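PDB 6YCA: uncharacterized N-acetyltransferase D2E76_00625 from Mycobacteroides abscessus, which probably transfers an acetyl group from acetyl coenzyme A to an amine substrate, as a GNAT-family enzyme of the Eis type unable to modify aminoglycosides. Local coordinates for residues P360-D365 with L387-S392. Numbering follows the deposited sequence.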
loop_
_atom_site.group_PDB
_atom_site.type_symbol
_atom_site.label_atom_id
_atom_site.label_comp_id
_atom_site.label_asym_id
_atom_site.label_seq_id
_atom_site.Cartn_x
_atom_site.Cartn_y
_atom_site.Cartn_z
ATOM N N PRO A 360 -45.975 -31.261 10.690
ATOM C CA PRO A 360 -45.064 -30.676 9.703
ATOM C C PRO A 360 -43.816 -31.520 9.505
ATOM O O PRO A 360 -43.390 -32.279 10.377
ATOM C CB PRO A 360 -44.710 -29.318 10.314
ATOM C CG PRO A 360 -44.845 -29.541 11.781
ATOM C CD PRO A 360 -45.989 -30.497 11.950
ATOM N N ASP A 361 -43.228 -31.368 8.323
ATOM C CA ASP A 361 -41.927 -31.952 8.030
ATOM C C ASP A 361 -40.782 -31.012 8.366
ATOM O O ASP A 361 -39.658 -31.475 8.590
ATOM C CB ASP A 361 -41.834 -32.327 6.547
ATOM C CG ASP A 361 -42.757 -33.466 6.173
ATOM O OD1 ASP A 361 -42.822 -34.454 6.939
ATOM O OD2 ASP A 361 -43.424 -33.371 5.120
ATOM N N ILE A 362 -41.036 -29.705 8.388
ATOM C CA ILE A 362 -39.986 -28.708 8.575
ATOM C C ILE A 362 -40.559 -27.526 9.347
ATOM O O ILE A 362 -41.700 -27.116 9.118
ATOM C CB ILE A 362 -39.425 -28.274 7.203
ATOM C CG1 ILE A 362 -38.448 -29.319 6.675
ATOM C CG2 ILE A 362 -38.745 -26.918 7.283
ATOM C CD1 ILE A 362 -37.959 -29.013 5.315
ATOM N N SER A 363 -39.766 -26.982 10.269
ATOM C CA SER A 363 -40.121 -25.779 11.011
ATOM C C SER A 363 -39.055 -24.727 10.749
ATOM O O SER A 363 -37.858 -25.024 10.814
ATOM C CB SER A 363 -40.224 -26.054 12.515
ATOM O OG SER A 363 -41.360 -26.847 12.827
ATOM N N VAL A 364 -39.487 -23.512 10.413
ATOM C CA VAL A 364 -38.565 -22.436 10.072
ATOM C C VAL A 364 -39.279 -21.120 10.349
ATOM O O VAL A 364 -40.505 -21.029 10.235
ATOM C CB VAL A 364 -38.116 -22.576 8.594
ATOM C CG1 VAL A 364 -39.259 -23.100 7.744
ATOM C CG2 VAL A 364 -37.567 -21.291 8.036
ATOM N N ASP A 365 -38.512 -20.094 10.718
ATOM C CA ASP A 365 -39.069 -18.754 10.851
ATOM C C ASP A 365 -39.153 -18.066 9.490
ATOM O O ASP A 365 -38.438 -18.409 8.545
ATOM C CB ASP A 365 -38.255 -17.913 11.839
ATOM C CG ASP A 365 -36.839 -17.645 11.358
ATOM O OD1 ASP A 365 -36.299 -18.472 10.595
ATOM O OD2 ASP A 365 -36.258 -16.618 11.764
ATOM N N LEU A 387 -31.094 -22.851 11.642
ATOM C CA LEU A 387 -32.287 -22.063 11.379
ATOM C C LEU A 387 -33.433 -22.901 10.845
ATOM O O LEU A 387 -34.497 -22.349 10.550
ATOM C CB LEU A 387 -31.983 -20.912 10.408
ATOM C CG LEU A 387 -31.006 -19.841 10.892
ATOM C CD1 LEU A 387 -30.621 -18.907 9.766
ATOM C CD2 LEU A 387 -31.610 -19.059 12.042
ATOM N N VAL A 388 -33.247 -24.214 10.712
ATOM C CA VAL A 388 -34.278 -25.116 10.204
ATOM C C VAL A 388 -34.305 -26.365 11.074
ATOM O O VAL A 388 -33.256 -26.937 11.386
ATOM C CB VAL A 388 -34.044 -25.493 8.725
ATOM C CG1 VAL A 388 -35.107 -26.471 8.252
ATOM C CG2 VAL A 388 -34.050 -24.254 7.849
ATOM N N SER A 389 -35.504 -26.779 11.472
ATOM C CA SER A 389 -35.722 -27.975 12.270
ATOM C C SER A 389 -36.474 -28.997 11.427
ATOM O O SER A 389 -37.546 -28.693 10.892
ATOM C CB SER A 389 -36.548 -27.625 13.508
ATOM O OG SER A 389 -36.925 -28.790 14.217
ATOM N N ALA A 390 -35.918 -30.203 11.310
ATOM C CA ALA A 390 -36.539 -31.251 10.512
ATOM C C ALA A 390 -37.197 -32.271 11.435
ATOM O O ALA A 390 -36.668 -32.587 12.503
ATOM C CB ALA A 390 -35.510 -31.930 9.609
ATOM N N GLN A 391 -38.374 -32.761 11.032
ATOM C CA GLN A 391 -39.136 -33.721 11.825
ATOM C C GLN A 391 -39.143 -35.139 11.276
ATOM O O GLN A 391 -39.564 -36.050 11.994
ATOM C CB GLN A 391 -40.599 -33.267 11.962
ATOM C CG GLN A 391 -40.842 -32.188 12.997
ATOM C CD GLN A 391 -40.371 -30.821 12.531
ATOM O OE1 GLN A 391 -40.038 -30.633 11.358
ATOM N NE2 GLN A 391 -40.337 -29.861 13.445
ATOM N N SER A 392 -38.713 -35.347 10.038
ATOM C CA SER A 392 -38.746 -36.660 9.421
ATOM C C SER A 392 -37.428 -36.970 8.731
ATOM O O SER A 392 -36.754 -36.067 8.224
ATOM C CB SER A 392 -39.855 -36.709 8.358
ATOM O OG SER A 392 -41.102 -36.300 8.887
#
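Strand 388-390 runs antiparallel to strand 362-365 and forms an outer edge, within this chain, of the mixed sheet in the sterol carrier protein-like domain. Start at Ser-363 and Ser-389, the hydrogen-bonded pair: Ser-363 N donates to Ser-389 O at 2.9 Å and Ser-389 N to Ser-363 O at 3.0 Å. Beyond the strand, Gln-391 N reaches Asp-361 O at 3.0 Å. Ile-362, Val-364, Val-388 and Ala-390 share the apolar face. With chi1 m and chi2 t, Ile-362 stands extended, and its CG2 lies 3.8 Å from CG1 of Val-388; Trp-379 and Ile-396, from helices 379-384 and 395-403, pack over this face. The two serines occupy the other face, but chi1 m for Ser-363 against t for Ser-389 sets their OG atoms about 5.0 Å apart, so the hydroxyls do not meet. Gln-391, m then p, folds back along the serine side, its amide ending beside the Ser-363 side chain. Asp-361 OD1 accepts from Ser-392 OG at 3.2 Å, while OD2 takes the backbone N of Val-331 on the neighbouring strand 330-335. Asp-365 sits at the N-cap of helix 366-373, its OD1 making a weak hydrogen bond to Ala-368 N, while OD2 salt-bridges Arg-144 of the GNAT part. The chemistry thus implies a two-sided edge: an apolar face packed against helices, a polar face of hydroxyls and amide, and the Asp-361 carboxylate joining Ser-392 to strand 330-335.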